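PDB 3FAW: reticulocyte binding protein from Streptococcus agalactiae COH1, which probably hydrolyses alpha-1,6-glucosidic linkages in pullulan and related alpha-glucans as a secreted, cell-wall-anchored pullulanase. Local coordinates for residues A[547-551]-A[552-556]. Residues are numbered along the deposited sequence; the frame is centred on the assembly and turned at random.
Sequences IFKNI and KAQPG
K549 O accepts the amide of Q554 at 2.7 Å and N550 O that of A553 at 2.8 Å, while A553 turns to positive phi (67°), which together define a Schellman motif ending helix 544-551. The last regular helical bond before it runs from K552 N to F548 O at 3.0 Å. In the inner bond of the motif, the A553 amide arrives well above the carbonyl plane of N550. N550 O is also bonded by the side-chain amide of Q568, on the neighbouring barrel strand 566-568. Beyond the turn, P555 lies beside N550, their CA atoms 4.9 Å apart, evidence that the chain has doubled back along the last helical turn.

Among the side chains, F548 and K552 carry the main contact. The F548 ring swings toward K552 because its CG stands anti to the backbone N (chi1 178°). K552 CG sits over one ring face, offset to the rim, and CD lies 3.9 Å from F548 CZ. The aliphatic part of the lysine thus does the touching, and its NZ continues to a salt bridge with D716. Q554 NE2 bonds the same carboxylate oxygen, OD1, tying the turn to helix 712-718. Across the turn, Q554 CB packs 3.3 Å from K549 O, and at the ring the bend at chi3 (-65°) sets K552 CE 3.6 Å from F548 CE2.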
loop_
_atom_site.group_PDB
_atom_site.type_symbol
_atom_site.label_atom_id
_atom_site.label_comp_id
_atom_site.label_asym_id
_atom_site.label_seq_id
_atom_site.Cartn_x
_atom_site.Cartn_y
_atom_site.Cartn_z
ATOM N N ILE A 547 26.748 2.024 2.454
ATOM C CA ILE A 547 26.061 3.311 2.295
ATOM C C ILE A 547 26.175 3.781 0.845
ATOM O O ILE A 547 25.177 4.157 0.231
ATOM C CB ILE A 547 26.644 4.415 3.235
ATOM C CG1 ILE A 547 26.497 4.036 4.714
ATOM C CG2 ILE A 547 25.945 5.765 3.016
ATOM C CD1 ILE A 547 25.073 4.022 5.207
ATOM N N PHE A 548 27.393 3.734 0.303
ATOM C CA PHE A 548 27.657 4.174 -1.067
ATOM C C PHE A 548 26.855 3.363 -2.081
ATOM O O PHE A 548 26.251 3.924 -2.990
ATOM C CB PHE A 548 29.155 4.082 -1.393
ATOM C CG PHE A 548 29.491 4.486 -2.805
ATOM C CD1 PHE A 548 29.157 5.749 -3.274
ATOM C CD2 PHE A 548 30.127 3.602 -3.668
ATOM C CE1 PHE A 548 29.452 6.129 -4.579
ATOM C CE2 PHE A 548 30.433 3.979 -4.974
ATOM C CZ PHE A 548 30.094 5.242 -5.429
ATOM N N LYS A 549 26.851 2.044 -1.917
ATOM C CA LYS A 549 26.061 1.163 -2.777
ATOM C C LYS A 549 24.557 1.440 -2.676
ATOM O O LYS A 549 23.853 1.383 -3.682
ATOM C CB LYS A 549 26.379 -0.310 -2.476
ATOM C CG LYS A 549 27.744 -0.736 -3.001
ATOM C CD LYS A 549 28.257 -2.004 -2.341
ATOM C CE LYS A 549 29.588 -2.448 -2.966
ATOM N NZ LYS A 549 30.270 -3.502 -2.165
ATOM N N ASN A 550 24.067 1.742 -1.473
ATOM C CA ASN A 550 22.669 2.178 -1.305
ATOM C C ASN A 550 22.383 3.468 -2.079
ATOM O O ASN A 550 21.389 3.556 -2.801
ATOM C CB ASN A 550 22.305 2.354 0.175
ATOM C CG ASN A 550 21.813 1.068 0.819
ATOM O OD1 ASN A 550 22.304 0.658 1.873
ATOM N ND2 ASN A 550 20.831 0.431 0.191
ATOM N N ILE A 551 23.278 4.447 -1.951
ATOM C CA ILE A 551 23.199 5.696 -2.729
ATOM C C ILE A 551 23.129 5.442 -4.244
ATOM O O ILE A 551 22.486 6.204 -4.966
ATOM C CB ILE A 551 24.388 6.646 -2.407
ATOM C CG1 ILE A 551 24.299 7.147 -0.963
ATOM C CG2 ILE A 551 24.400 7.849 -3.338
ATOM C CD1 ILE A 551 25.593 7.732 -0.452
ATOM N N LYS A 552 23.781 4.377 -4.714
ATOM C CA LYS A 552 23.704 3.946 -6.129
ATOM C C LYS A 552 22.472 3.085 -6.470
ATOM O O LYS A 552 22.344 2.606 -7.601
ATOM C CB LYS A 552 24.975 3.172 -6.528
ATOM C CG LYS A 552 26.235 4.025 -6.637
ATOM C CD LYS A 552 27.363 3.316 -7.380
ATOM C CE LYS A 552 27.873 2.080 -6.639
ATOM N NZ LYS A 552 28.948 1.389 -7.413
ATOM N N ALA A 553 21.570 2.899 -5.503
ATOM C CA ALA A 553 20.387 2.046 -5.658
ATOM C C ALA A 553 20.783 0.575 -5.785
ATOM O O ALA A 553 20.221 -0.167 -6.593
ATOM C CB ALA A 553 19.535 2.489 -6.859
ATOM N N GLN A 554 21.757 0.170 -4.979
ATOM C CA GLN A 554 22.212 -1.211 -4.930
ATOM C C GLN A 554 22.204 -1.697 -3.480
ATOM O O GLN A 554 23.262 -1.879 -2.875
ATOM C CB GLN A 554 23.605 -1.324 -5.546
ATOM C CG GLN A 554 23.634 -0.936 -7.021
ATOM C CD GLN A 554 25.029 -0.762 -7.570
ATOM O OE1 GLN A 554 26.014 -1.325 -6.885
ATOM N NE2 GLN A 554 25.219 -0.118 -8.601
ATOM N N PRO A 555 21.001 -1.896 -2.909
ATOM C CA PRO A 555 20.886 -2.371 -1.528
ATOM C C PRO A 555 21.551 -3.721 -1.291
ATOM O O PRO A 555 21.632 -4.538 -2.198
ATOM C CB PRO A 555 19.368 -2.479 -1.316
ATOM C CG PRO A 555 18.792 -2.543 -2.688
ATOM C CD PRO A 555 19.675 -1.683 -3.516
ATOM N N GLY A 556 22.010 -3.938 -0.064
ATOM C CA GLY A 556 22.723 -5.158 0.301
ATOM C C GLY A 556 21.851 -6.358 0.621
ATOM O O GLY A 556 22.369 -7.470 0.742
#